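Long-range contacts in C381 turret protein (Sulfolobus turreted icosahedral virus, PDB 4IND), which forms the turrets of an archaeal virus, each subunit folding into three jelly-roll domains and assembling with others as a pentamer: residues A[45-50]-A[83-88]; A[161-166]-A[243-248]; A[184-189]-A[251-256]. One frame throughout, in Å; residues are numbered along the deposited sequence.

Following the chain from the N terminus, contact 1 closes first: it brings 45-50 of the two-stranded hairpin 41-60 across 83-88 in the four-stranded sheet of the first domain, and it is complete before the other two begin. Contacts 2 and 3 belong to the second domain and cross, because the chain runs through 161-166, 184-189, 243-248 and 251-256, with each contact skipping one segment. Contact 2 joins two connections that each pass from one sheet to the other, while contact 3 pairs two neighbouring strands within one sheet. They touch directly through Y245 with V251 and F253, whereas contact 1 lies about 29 Å and 26 Å from them, centre to centre.

Contact 1: residues A[45-50]-A[83-88]; sequences ISYLLY and RIKVYN
Two tyrosines with different first torsions shape this crossing. Y87 has CG anti to its backbone N (chi1 177°), which sends the ring out from strand 78-88 toward 45-50, while Y47 holds its ring in the crowded position between N and the carbonyl carbon (chi1 60°), so that its CB faces Y87 and its OH end faces K85. I45 completes the group: with CG1 beside the backbone N, its CG2 branch is the one that faces Y87.

CG2 of I45 meets the Y87 ring near CD2 and CG, 3.8 Å from CD2, the two side chains sliding past each other, and CB of Y47 meets it near CE1 and CD1, 3.7 Å from CE1. Both approach obliquely, from the same side of the ring plane. A branched aliphatic residue and a methylene thus fit against a broad flat group, whose hydroxyl end reaches toward the backbone carbonyl of S46. Crossing at about a right angle, Y47 lays its OH against the alkyl chain of K85, 3.6 Å from CD. Lysine suits this place because its long chain offers apolar surface to the tyrosine and then bends at its last two torsions. Its NZ forms salt bridges with E115 and E117 of its own chain and with D72 of the second subunit; OD1 of that D72 is also hydrogen-bonded to Y47 OH, so both polar ends converge on the subunit interface.

The axes of the short segments 45-49 and 83-88 pass 8.8 Å apart at 98°, so side chains rather than backbone bonds join them. In this first galactose-binding-like, jelly-roll domain, the hairpin of 41-49 and 52-60 packs across the four-stranded sheet, where 78-88 runs between 138-147 and 114-124.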
ATOM      1  N   ILE A  45      37.392 -13.579  22.849  1.00 33.74           N
ATOM      2  CA  ILE A  45      36.959 -14.509  21.811  1.00 34.93           C
ATOM      3  C   ILE A  45      37.563 -14.062  20.472  1.00 35.07           C
ATOM      4  O   ILE A  45      37.497 -12.890  20.112  1.00 33.69           O
ATOM      5  CB  ILE A  45      35.403 -14.478  21.686  1.00 38.14           C
ATOM      6  CG1 ILE A  45      34.746 -15.058  22.943  1.00 41.60           C
ATOM      7  CG2 ILE A  45      34.921 -15.171  20.417  1.00 32.06           C
ATOM      8  CD1 ILE A  45      35.286 -16.395  23.363  1.00 34.75           C
ATOM      9  N   SER A  46      38.124 -14.999  19.719  1.00 32.02           N
ATOM     10  CA  SER A  46      38.704 -14.677  18.425  1.00 32.08           C
ATOM     11  C   SER A  46      38.182 -15.636  17.360  1.00 34.40           C
ATOM     12  O   SER A  46      38.094 -16.840  17.591  1.00 31.34           O
ATOM     13  CB  SER A  46      40.229 -14.823  18.485  1.00 39.13           C
ATOM     14  OG  SER A  46      40.791 -14.014  19.496  1.00 58.28           O
ATOM     15  N   TYR A  47      37.860 -15.118  16.182  1.00 31.14           N
ATOM     16  CA  TYR A  47      37.520 -16.008  15.070  1.00 32.17           C
ATOM     17  C   TYR A  47      37.836 -15.350  13.741  1.00 32.36           C
ATOM     18  O   TYR A  47      38.004 -14.140  13.669  1.00 28.82           O
ATOM     19  CB  TYR A  47      36.050 -16.470  15.130  1.00 30.90           C
ATOM     20  CG  TYR A  47      34.990 -15.372  15.070  1.00 33.49           C
ATOM     21  CD1 TYR A  47      34.377 -15.028  13.869  1.00 31.18           C
ATOM     22  CD2 TYR A  47      34.573 -14.717  16.216  1.00 32.66           C
ATOM     23  CE1 TYR A  47      33.381 -14.046  13.816  1.00 30.53           C
ATOM     24  CE2 TYR A  47      33.594 -13.722  16.170  1.00 32.93           C
ATOM     25  CZ  TYR A  47      33.005 -13.395  14.971  1.00 34.79           C
ATOM     26  OH  TYR A  47      32.033 -12.411  14.940  1.00 36.29           O
ATOM     27  N   LEU A  48      37.929 -16.169  12.692  1.00 33.13           N
ATOM     28  CA  LEU A  48      38.406 -15.709  11.384  1.00 34.58           C
ATOM     29  C   LEU A  48      37.298 -15.187  10.463  1.00 34.41           C
ATOM     30  O   LEU A  48      36.243 -15.819  10.318  1.00 32.82           O
ATOM     31  CB  LEU A  48      39.126 -16.843  10.667  1.00 39.06           C
ATOM     32  CG  LEU A  48      40.504 -17.215  11.186  1.00 41.90           C
ATOM     33  CD1 LEU A  48      41.025 -18.406  10.420  1.00 46.98           C
ATOM     34  CD2 LEU A  48      41.427 -16.038  11.034  1.00 39.77           C
ATOM     35  N   LEU A  49      37.562 -14.039   9.847  1.00 31.36           N
ATOM     36  CA  LEU A  49      36.682 -13.439   8.842  1.00 32.46           C
ATOM     37  C   LEU A  49      37.560 -13.037   7.666  1.00 30.13           C
ATOM     38  O   LEU A  49      38.384 -12.118   7.775  1.00 32.62           O
ATOM     39  CB  LEU A  49      35.952 -12.212   9.400  1.00 29.95           C
ATOM     40  CG  LEU A  49      34.919 -12.456  10.498  1.00 29.66           C
ATOM     41  CD1 LEU A  49      34.293 -11.146  10.985  1.00 26.29           C
ATOM     42  CD2 LEU A  49      33.841 -13.440  10.032  1.00 31.50           C
ATOM     43  N   TYR A  50      37.403 -13.739   6.547  1.00 34.95           N
ATOM     44  CA  TYR A  50      38.234 -13.494   5.367  1.00 37.18           C
ATOM     45  C   TYR A  50      39.732 -13.430   5.717  1.00 36.45           C
ATOM     46  O   TYR A  50      40.456 -12.557   5.241  1.00 34.06           O
ATOM     47  CB  TYR A  50      37.782 -12.212   4.653  1.00 36.69           C
ATOM     48  CG  TYR A  50      36.344 -12.246   4.151  1.00 40.22           C
ATOM     49  CD1 TYR A  50      36.000 -12.925   2.982  1.00 46.59           C
ATOM     50  CD2 TYR A  50      35.342 -11.593   4.837  1.00 41.25           C
ATOM     51  CE1 TYR A  50      34.691 -12.951   2.522  1.00 42.07           C
ATOM     52  CE2 TYR A  50      34.033 -11.615   4.390  1.00 42.09           C
ATOM     53  CZ  TYR A  50      33.707 -12.289   3.234  1.00 44.64           C
ATOM     54  OH  TYR A  50      32.369 -12.286   2.815  1.00 44.05           O
ATOM     55  N   ARG A  83      18.044 -13.687  15.891  1.00 27.70           N
ATOM     56  CA  ARG A  83      19.382 -14.140  15.536  1.00 23.46           C
ATOM     57  C   ARG A  83      20.271 -14.027  16.766  1.00 23.69           C
ATOM     58  O   ARG A  83      20.353 -12.970  17.398  1.00 22.26           O
ATOM     59  CB  ARG A  83      19.939 -13.342  14.358  1.00 30.94           C
ATOM     60  CG  ARG A  83      19.259 -13.680  13.002  1.00 25.18           C
ATOM     61  CD  ARG A  83      19.609 -12.662  11.948  1.00 25.09           C
ATOM     62  NE  ARG A  83      19.059 -11.352  12.279  1.00 27.41           N
ATOM     63  CZ  ARG A  83      19.522 -10.202  11.804  1.00 27.57           C
ATOM     64  NH1 ARG A  83      20.550 -10.189  10.968  1.00 28.46           N
ATOM     65  NH2 ARG A  83      18.953  -9.066  12.174  1.00 28.27           N
ATOM     66  N   ILE A  84      20.928 -15.125  17.112  1.00 24.16           N
ATOM     67  CA  ILE A  84      21.911 -15.094  18.196  1.00 26.36           C
ATOM     68  C   ILE A  84      23.277 -15.428  17.626  1.00 24.63           C
ATOM     69  O   ILE A  84      23.486 -16.541  17.157  1.00 28.06           O
ATOM     70  CB  ILE A  84      21.588 -16.115  19.299  1.00 27.54           C
ATOM     71  CG1 ILE A  84      20.091 -16.126  19.614  1.00 27.54           C
ATOM     72  CG2 ILE A  84      22.400 -15.785  20.584  1.00 21.83           C
ATOM     73  CD1 ILE A  84      19.688 -17.111  20.736  1.00 21.56           C
ATOM     74  N   LYS A  85      24.213 -14.479  17.662  1.00 19.70           N
ATOM     75  CA  LYS A  85      25.565 -14.769  17.180  1.00 21.38           C
ATOM     76  C   LYS A  85      26.328 -15.412  18.312  1.00 24.15           C
ATOM     77  O   LYS A  85      26.478 -14.827  19.395  1.00 25.42           O
ATOM     78  CB  LYS A  85      26.314 -13.507  16.724  1.00 20.68           C
ATOM     79  CG  LYS A  85      27.673 -13.859  16.091  1.00 28.36           C
ATOM     80  CD  LYS A  85      28.507 -12.613  15.705  1.00 31.81           C
ATOM     81  CE  LYS A  85      27.907 -11.886  14.514  1.00 31.14           C
ATOM     82  NZ  LYS A  85      27.911 -12.725  13.296  1.00 37.79           N
ATOM     83  N   VAL A  86      26.807 -16.626  18.090  1.00 21.88           N
ATOM     84  CA  VAL A  86      27.541 -17.308  19.171  1.00 24.35           C
ATOM     85  C   VAL A  86      28.874 -17.829  18.661  1.00 27.70           C
ATOM     86  O   VAL A  86      29.115 -17.882  17.452  1.00 27.88           O
ATOM     87  CB  VAL A  86      26.742 -18.489  19.786  1.00 26.51           C
ATOM     88  CG1 VAL A  86      25.408 -18.026  20.341  1.00 23.57           C
ATOM     89  CG2 VAL A  86      26.545 -19.585  18.745  1.00 27.88           C
ATOM     90  N   TYR A  87      29.745 -18.216  19.587  1.00 25.13           N
ATOM     91  CA  TYR A  87      31.009 -18.825  19.241  1.00 24.80           C
ATOM     92  C   TYR A  87      31.261 -19.994  20.197  1.00 27.07           C
ATOM     93  O   TYR A  87      31.208 -19.847  21.428  1.00 28.10           O
ATOM     94  CB  TYR A  87      32.174 -17.819  19.310  1.00 26.92           C
ATOM     95  CG  TYR A  87      33.511 -18.472  19.019  1.00 22.91           C
ATOM     96  CD1 TYR A  87      33.948 -18.637  17.719  1.00 23.63           C
ATOM     97  CD2 TYR A  87      34.334 -18.935  20.051  1.00 31.34           C
ATOM     98  CE1 TYR A  87      35.163 -19.231  17.438  1.00 31.91           C
ATOM     99  CE2 TYR A  87      35.567 -19.538  19.783  1.00 37.11           C
ATOM    100  CZ  TYR A  87      35.967 -19.691  18.468  1.00 30.96           C
ATOM    101  OH  TYR A  87      37.176 -20.290  18.160  1.00 32.19           O
ATOM    102  N   ASN A  88      31.503 -21.166  19.628  1.00 28.56           N
ATOM    103  CA  ASN A  88      31.678 -22.364  20.429  1.00 29.59           C
ATOM    104  C   ASN A  88      33.146 -22.488  20.816  1.00 28.50           C
ATOM    105  O   ASN A  88      33.994 -22.806  19.982  1.00 34.54           O
ATOM    106  CB  ASN A  88      31.231 -23.595  19.636  1.00 33.75           C
ATOM    107  CG  ASN A  88      31.400 -24.889  20.432  1.00 38.64           C
ATOM    108  OD1 ASN A  88      31.665 -24.857  21.642  1.00 28.15           O
ATOM    109  ND2 ASN A  88      31.242 -26.026  19.768  1.00 32.31           N
TER

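Contact 2: residues A[161-166]-A[243-248]; sequences IHTSGN and VTYGGG
T163 holds its hydroxyl anti to the backbone N (chi1 180°), which points OG1 forward along the turn and leaves CG2 in the crowded position. Placed so, OG1 accepts a nearly straight bond from G165 N (3.1 Å, 172°) and donates to N166 O at 2.8 Å, approaching that carbonyl from above its plane. One hydroxyl therefore ties down two backbone groups, while the CG2 methyl packs near the Y245 hydroxyl, which itself makes a weak hydrogen bond to V251 O.

V243 meets T163 OG1 tip to tip: with CG1 anti to its N, that branch comes within 3.6 Å of T163 OG1 and also packs on the carbonyl carbon of G165. Y245 takes the crowded first torsion (chi1 67°), which lays its ring against the turn, with G165 CA over one face in a CH-pi contact, 3.5 Å from the ring centroid.

The bond from G165 N to T163 OG1 makes an ST turn at the end of strand 155-163. In this jelly-roll domain, the turn leads over from one sheet to 168-172 in the other, and the loop 244-252 makes the return passage from 238-243 to 253-262. Glycine suits position 165 because its backbone angles would jam a CB against the preceding carbonyl, and a CB would also clash with G246 O and G247 N.

Backbone joins the two turns as well: G246 N donates to G165 O at 2.9 Å, in the carbonyl plane and on a lone pair. G246 likewise has backbone angles that call for glycine. N166 turns its CB away from the loop, and its OD1 is hydrogen-bonded to T105, while the Y245 ring meets those of F197 and F253.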
ATOM      1  N   ILE A 161      18.701 -26.921  10.162  1.00 31.55           N
ATOM      2  CA  ILE A 161      17.796 -27.472  11.163  1.00 29.21           C
ATOM      3  C   ILE A 161      17.802 -28.979  11.058  1.00 29.27           C
ATOM      4  O   ILE A 161      17.531 -29.544   9.997  1.00 32.15           O
ATOM      5  CB  ILE A 161      16.342 -26.982  10.989  1.00 27.96           C
ATOM      6  CG1 ILE A 161      16.270 -25.460  10.898  1.00 28.12           C
ATOM      7  CG2 ILE A 161      15.458 -27.505  12.129  1.00 26.25           C
ATOM      8  CD1 ILE A 161      14.915 -24.942  10.384  1.00 20.75           C
ATOM      9  N   HIS A 162      18.114 -29.649  12.161  1.00 25.78           N
ATOM     10  CA  HIS A 162      18.180 -31.110  12.147  1.00 30.51           C
ATOM     11  C   HIS A 162      16.948 -31.756  12.747  1.00 35.20           C
ATOM     12  O   HIS A 162      16.509 -31.384  13.843  1.00 31.73           O
ATOM     13  CB  HIS A 162      19.408 -31.619  12.931  1.00 29.88           C
ATOM     14  CG  HIS A 162      20.709 -31.201  12.341  1.00 43.85           C
ATOM     15  ND1 HIS A 162      21.351 -31.935  11.366  1.00 50.52           N
ATOM     16  CD2 HIS A 162      21.495 -30.123  12.572  1.00 36.01           C
ATOM     17  CE1 HIS A 162      22.474 -31.332  11.030  1.00 45.31           C
ATOM     18  NE2 HIS A 162      22.588 -30.230  11.752  1.00 41.79           N
ATOM     19  N   THR A 163      16.434 -32.776  12.061  1.00 29.33           N
ATOM     20  CA  THR A 163      15.323 -33.542  12.606  1.00 35.67           C
ATOM     21  C   THR A 163      15.551 -35.007  12.385  1.00 40.93           C
ATOM     22  O   THR A 163      16.205 -35.422  11.417  1.00 42.62           O
ATOM     23  CB  THR A 163      13.942 -33.120  12.013  1.00 35.71           C
ATOM     24  OG1 THR A 163      12.917 -33.929  12.603  1.00 35.53           O
ATOM     25  CG2 THR A 163      13.919 -33.307  10.468  1.00 32.05           C
ATOM     26  N   SER A 164      15.031 -35.818  13.288  1.00 38.60           N
ATOM     27  CA  SER A 164      15.094 -37.239  13.076  1.00 42.98           C
ATOM     28  C   SER A 164      13.690 -37.844  13.042  1.00 43.43           C
ATOM     29  O   SER A 164      13.522 -39.046  13.234  1.00 47.04           O
ATOM     30  CB  SER A 164      15.970 -37.899  14.143  1.00 45.73           C
ATOM     31  OG  SER A 164      15.497 -37.568  15.430  1.00 56.15           O
ATOM     32  N   GLY A 165      12.680 -37.016  12.782  1.00 38.41           N
ATOM     33  CA  GLY A 165      11.333 -37.542  12.618  1.00 41.40           C
ATOM     34  C   GLY A 165      10.222 -36.843  13.391  1.00 39.29           C
ATOM     35  O   GLY A 165       9.049 -37.160  13.214  1.00 42.60           O
ATOM     36  N   ASN A 166      10.579 -35.912  14.263  1.00 34.25           N
ATOM     37  CA  ASN A 166       9.570 -35.064  14.884  1.00 32.58           C
ATOM     38  C   ASN A 166      10.069 -33.645  15.027  1.00 35.89           C
ATOM     39  O   ASN A 166      11.236 -33.364  14.743  1.00 40.06           O
ATOM     40  CB  ASN A 166       9.092 -35.640  16.218  1.00 42.05           C
ATOM     41  CG  ASN A 166      10.229 -35.961  17.136  1.00 48.85           C
ATOM     42  OD1 ASN A 166      11.204 -35.213  17.205  1.00 50.51           O
ATOM     43  ND2 ASN A 166      10.132 -37.088  17.841  1.00 52.01           N
ATOM     44  N   VAL A 243       6.911 -32.088  11.629  1.00 33.11           N
ATOM     45  CA  VAL A 243       7.632 -33.220  11.034  1.00 30.08           C
ATOM     46  C   VAL A 243       6.898 -34.472  11.495  1.00 33.69           C
ATOM     47  O   VAL A 243       6.701 -34.669  12.701  1.00 34.29           O
ATOM     48  CB  VAL A 243       9.092 -33.276  11.520  1.00 32.08           C
ATOM     49  CG1 VAL A 243       9.808 -34.460  10.879  1.00 28.91           C
ATOM     50  CG2 VAL A 243       9.824 -31.977  11.198  1.00 32.68           C
ATOM     51  N   THR A 244       6.498 -35.332  10.562  1.00 32.85           N
ATOM     52  CA  THR A 244       5.577 -36.418  10.928  1.00 36.24           C
ATOM     53  C   THR A 244       6.092 -37.825  10.697  1.00 37.59           C
ATOM     54  O   THR A 244       5.411 -38.797  11.031  1.00 43.93           O
ATOM     55  CB  THR A 244       4.228 -36.270  10.185  1.00 40.68           C
ATOM     56  OG1 THR A 244       4.479 -36.284   8.778  1.00 42.82           O
ATOM     57  CG2 THR A 244       3.521 -34.966  10.553  1.00 42.64           C
ATOM     58  N   TYR A 245       7.273 -37.960  10.108  1.00 36.18           N
ATOM     59  CA  TYR A 245       7.703 -39.296   9.680  1.00 42.49           C
ATOM     60  C   TYR A 245       8.117 -40.241  10.809  1.00 39.04           C
ATOM     61  O   TYR A 245       8.196 -41.449  10.613  1.00 40.84           O
ATOM     62  CB  TYR A 245       8.745 -39.241   8.550  1.00 36.05           C
ATOM     63  CG  TYR A 245      10.104 -38.668   8.903  1.00 34.95           C
ATOM     64  CD1 TYR A 245      11.109 -39.480   9.406  1.00 40.98           C
ATOM     65  CD2 TYR A 245      10.392 -37.329   8.690  1.00 35.26           C
ATOM     66  CE1 TYR A 245      12.362 -38.970   9.704  1.00 35.94           C
ATOM     67  CE2 TYR A 245      11.633 -36.816   8.977  1.00 33.33           C
ATOM     68  CZ  TYR A 245      12.619 -37.653   9.476  1.00 32.82           C
ATOM     69  OH  TYR A 245      13.868 -37.161   9.781  1.00 38.61           O
ATOM     70  N   GLY A 246       8.367 -39.700  11.991  1.00 43.87           N
ATOM     71  CA  GLY A 246       8.519 -40.548  13.160  1.00 51.18           C
ATOM     72  C   GLY A 246       9.937 -40.668  13.672  1.00 58.66           C
ATOM     73  O   GLY A 246      10.839 -41.064  12.929  1.00 46.74           O
ATOM     74  N   GLY A 247      10.107 -40.362  14.960  1.00 71.11           N
ATOM     75  CA  GLY A 247      11.410 -40.217  15.587  1.00 74.75           C
ATOM     76  C   GLY A 247      12.422 -41.343  15.420  1.00 75.17           C
ATOM     77  O   GLY A 247      13.632 -41.095  15.365  1.00 74.30           O
ATOM     78  N   GLY A 248      11.952 -42.582  15.343  1.00 69.13           N
ATOM     79  CA  GLY A 248      12.878 -43.700  15.308  1.00 81.32           C
ATOM     80  C   GLY A 248      13.124 -44.300  13.937  1.00 78.91           C
ATOM     81  O   GLY A 248      13.721 -45.371  13.813  1.00 78.81           O
TER

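Contact 3: residues A[184-189]-A[251-256]; sequences YSYNNT and VPFTFG
Y186 CB stands over the centre of the F253 ring, 3.5 Å from its centroid and only 7° off the normal, a CH-pi contact. Y184 approaches the same ring at its edge, with CD1 3.7 Å from F253 CE1. Both tyrosines hold CG in the crowded position between N and carbonyl carbon, whereas F253 has CG beside its backbone N (chi1 -84°), which brings its ring alongside both, while Y184 CE1 lies at the edge of the Y186 ring. Flat, apolar phenylalanine suits this buried place.

Backbone pairing sets these positions. S185 and T254 are an antiparallel hydrogen-bonded pair, S185 N to T254 O and T254 N to S185 O both 2.8 Å, flanked by the non-hydrogen-bonded pairs Y184 with F255 and Y186 with F253. N187 N donates to P252 O at 3.0 Å, but P252, lacking an N-H, cannot return a bond to N187 O. On the face opposite the aromatics, S185 OG is bonded to K159.

Strand 176-187 lies between 253-262 and 221-232, and 155-163 flanks 253-262 on its other side. The aromatic cluster belongs to the packing between the two sheets of this second jelly-roll domain, where F253 meets F199 and I213.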
ATOM      1  N   TYR A 184      16.092 -29.223   1.662  1.00 30.05           N
ATOM      2  CA  TYR A 184      16.411 -30.268   2.623  1.00 31.58           C
ATOM      3  C   TYR A 184      17.462 -31.207   2.070  1.00 34.05           C
ATOM      4  O   TYR A 184      17.669 -31.262   0.869  1.00 34.80           O
ATOM      5  CB  TYR A 184      15.158 -31.072   2.976  1.00 32.60           C
ATOM      6  CG  TYR A 184      14.554 -31.789   1.795  1.00 27.99           C
ATOM      7  CD1 TYR A 184      15.079 -33.010   1.355  1.00 33.57           C
ATOM      8  CD2 TYR A 184      13.474 -31.247   1.091  1.00 29.41           C
ATOM      9  CE1 TYR A 184      14.541 -33.673   0.268  1.00 38.62           C
ATOM     10  CE2 TYR A 184      12.935 -31.925  -0.009  1.00 27.93           C
ATOM     11  CZ  TYR A 184      13.480 -33.128  -0.404  1.00 32.77           C
ATOM     12  OH  TYR A 184      12.960 -33.793  -1.486  1.00 37.85           O
ATOM     13  N   SER A 185      18.139 -31.910   2.983  1.00 29.60           N
ATOM     14  CA  SER A 185      18.982 -33.054   2.641  1.00 35.36           C
ATOM     15  C   SER A 185      18.610 -34.174   3.594  1.00 34.43           C
ATOM     16  O   SER A 185      18.259 -33.917   4.756  1.00 35.38           O
ATOM     17  CB  SER A 185      20.467 -32.735   2.808  1.00 37.51           C
ATOM     18  OG  SER A 185      20.892 -31.714   1.928  1.00 37.20           O
ATOM     19  N   TYR A 186      18.671 -35.407   3.123  1.00 33.23           N
ATOM     20  CA  TYR A 186      18.399 -36.538   3.997  1.00 34.56           C
ATOM     21  C   TYR A 186      19.448 -37.614   3.842  1.00 40.88           C
ATOM     22  O   TYR A 186      20.151 -37.693   2.823  1.00 39.45           O
ATOM     23  CB  TYR A 186      17.013 -37.125   3.706  1.00 30.04           C
ATOM     24  CG  TYR A 186      16.918 -37.758   2.337  1.00 37.02           C
ATOM     25  CD1 TYR A 186      17.418 -39.023   2.100  1.00 45.65           C
ATOM     26  CD2 TYR A 186      16.343 -37.073   1.285  1.00 39.10           C
ATOM     27  CE1 TYR A 186      17.340 -39.596   0.846  1.00 53.33           C
ATOM     28  CE2 TYR A 186      16.254 -37.629   0.037  1.00 45.08           C
ATOM     29  CZ  TYR A 186      16.753 -38.892  -0.182  1.00 49.09           C
ATOM     30  OH  TYR A 186      16.653 -39.414  -1.444  1.00 53.67           O
ATOM     31  N   ASN A 187      19.556 -38.449   4.865  1.00 45.10           N
ATOM     32  CA  ASN A 187      20.357 -39.653   4.776  1.00 43.82           C
ATOM     33  C   ASN A 187      19.523 -40.829   5.264  1.00 40.34           C
ATOM     34  O   ASN A 187      19.189 -40.923   6.443  1.00 52.29           O
ATOM     35  CB  ASN A 187      21.641 -39.513   5.596  1.00 43.97           C
ATOM     36  CG  ASN A 187      22.486 -40.766   5.556  1.00 64.83           C
ATOM     37  OD1 ASN A 187      22.375 -41.565   4.622  1.00 67.49           O
ATOM     38  ND2 ASN A 187      23.333 -40.952   6.566  1.00 65.76           N
ATOM     39  N   ASN A 188      19.158 -41.713   4.346  1.00 48.40           N
ATOM     40  CA  ASN A 188      18.438 -42.921   4.728  1.00 56.07           C
ATOM     41  C   ASN A 188      19.468 -43.958   5.123  1.00 58.26           C
ATOM     42  O   ASN A 188      20.153 -44.507   4.277  1.00 57.66           O
ATOM     43  CB  ASN A 188      17.583 -43.435   3.568  1.00 57.25           C
ATOM     44  CG  ASN A 188      16.796 -44.681   3.923  1.00 59.57           C
ATOM     45  OD1 ASN A 188      16.785 -45.122   5.075  1.00 60.38           O
ATOM     46  ND2 ASN A 188      16.120 -45.252   2.929  1.00 58.66           N
ATOM     47  N   THR A 189      19.631 -44.204   6.407  1.00 60.91           N
ATOM     48  CA  THR A 189      20.650 -45.159   6.794  1.00 59.77           C
ATOM     49  C   THR A 189      20.115 -46.581   6.630  1.00 57.64           C
ATOM     50  O   THR A 189      20.830 -47.544   6.851  1.00 55.47           O
ATOM     51  CB  THR A 189      21.114 -44.892   8.212  1.00 57.93           C
ATOM     52  OG1 THR A 189      19.978 -44.924   9.078  1.00 62.20           O
ATOM     53  CG2 THR A 189      21.771 -43.509   8.298  1.00 54.24           C
ATOM     54  N   VAL A 251      15.963 -41.983   9.300  1.00 50.40           N
ATOM     55  CA  VAL A 251      16.177 -41.121   8.149  1.00 41.91           C
ATOM     56  C   VAL A 251      16.339 -39.672   8.578  1.00 40.75           C
ATOM     57  O   VAL A 251      15.405 -38.880   8.469  1.00 44.34           O
ATOM     58  CB  VAL A 251      15.009 -41.206   7.159  1.00 42.64           C
ATOM     59  CG1 VAL A 251      15.343 -40.427   5.905  1.00 40.83           C
ATOM     60  CG2 VAL A 251      14.694 -42.656   6.828  1.00 45.32           C
ATOM     61  N   PRO A 252      17.535 -39.310   9.062  1.00 35.22           N
ATOM     62  CA  PRO A 252      17.720 -37.914   9.501  1.00 36.21           C
ATOM     63  C   PRO A 252      17.653 -36.931   8.333  1.00 42.79           C
ATOM     64  O   PRO A 252      18.174 -37.224   7.242  1.00 35.01           O
ATOM     65  CB  PRO A 252      19.124 -37.917  10.112  1.00 40.10           C
ATOM     66  CG  PRO A 252      19.790 -39.145   9.576  1.00 40.81           C
ATOM     67  CD  PRO A 252      18.698 -40.158   9.368  1.00 38.79           C
ATOM     68  N   PHE A 253      16.996 -35.798   8.556  1.00 32.83           N
ATOM     69  CA  PHE A 253      16.946 -34.698   7.601  1.00 30.79           C
ATOM     70  C   PHE A 253      17.663 -33.490   8.178  1.00 35.38           C
ATOM     71  O   PHE A 253      17.722 -33.296   9.410  1.00 34.96           O
ATOM     72  CB  PHE A 253      15.482 -34.283   7.305  1.00 27.03           C
ATOM     73  CG  PHE A 253      14.803 -35.113   6.236  1.00 27.60           C
ATOM     74  CD1 PHE A 253      14.488 -34.552   5.003  1.00 30.60           C
ATOM     75  CD2 PHE A 253      14.441 -36.424   6.478  1.00 34.95           C
ATOM     76  CE1 PHE A 253      13.837 -35.304   4.020  1.00 32.57           C
ATOM     77  CE2 PHE A 253      13.798 -37.181   5.500  1.00 37.21           C
ATOM     78  CZ  PHE A 253      13.498 -36.615   4.271  1.00 31.75           C
ATOM     79  N   THR A 254      18.201 -32.667   7.287  1.00 34.27           N
ATOM     80  CA  THR A 254      18.625 -31.317   7.634  1.00 33.69           C
ATOM     81  C   THR A 254      17.896 -30.400   6.671  1.00 30.38           C
ATOM     82  O   THR A 254      17.834 -30.686   5.484  1.00 33.90           O
ATOM     83  CB  THR A 254      20.127 -31.134   7.457  1.00 37.17           C
ATOM     84  OG1 THR A 254      20.819 -32.124   8.219  1.00 41.16           O
ATOM     85  CG2 THR A 254      20.551 -29.749   7.939  1.00 34.77           C
ATOM     86  N   PHE A 255      17.302 -29.315   7.166  1.00 26.01           N
ATOM     87  CA  PHE A 255      16.521 -28.475   6.273  1.00 22.36           C
ATOM     88  C   PHE A 255      16.599 -27.002   6.657  1.00 30.66           C
ATOM     89  O   PHE A 255      16.995 -26.647   7.777  1.00 28.54           O
ATOM     90  CB  PHE A 255      15.067 -28.968   6.200  1.00 26.56           C
ATOM     91  CG  PHE A 255      14.297 -28.795   7.491  1.00 34.35           C
ATOM     92  CD1 PHE A 255      13.500 -27.681   7.698  1.00 25.20           C
ATOM     93  CD2 PHE A 255      14.368 -29.762   8.486  1.00 28.06           C
ATOM     94  CE1 PHE A 255      12.784 -27.528   8.895  1.00 30.68           C
ATOM     95  CE2 PHE A 255      13.666 -29.626   9.675  1.00 29.19           C
ATOM     96  CZ  PHE A 255      12.874 -28.499   9.886  1.00 27.83           C
ATOM     97  N   GLY A 256      16.221 -26.155   5.712  1.00 28.17           N
ATOM     98  CA  GLY A 256      16.176 -24.728   5.906  1.00 28.34           C
ATOM     99  C   GLY A 256      14.723 -24.305   5.853  1.00 28.10           C
ATOM    100  O   GLY A 256      13.839 -25.136   5.639  1.00 28.30           O
TER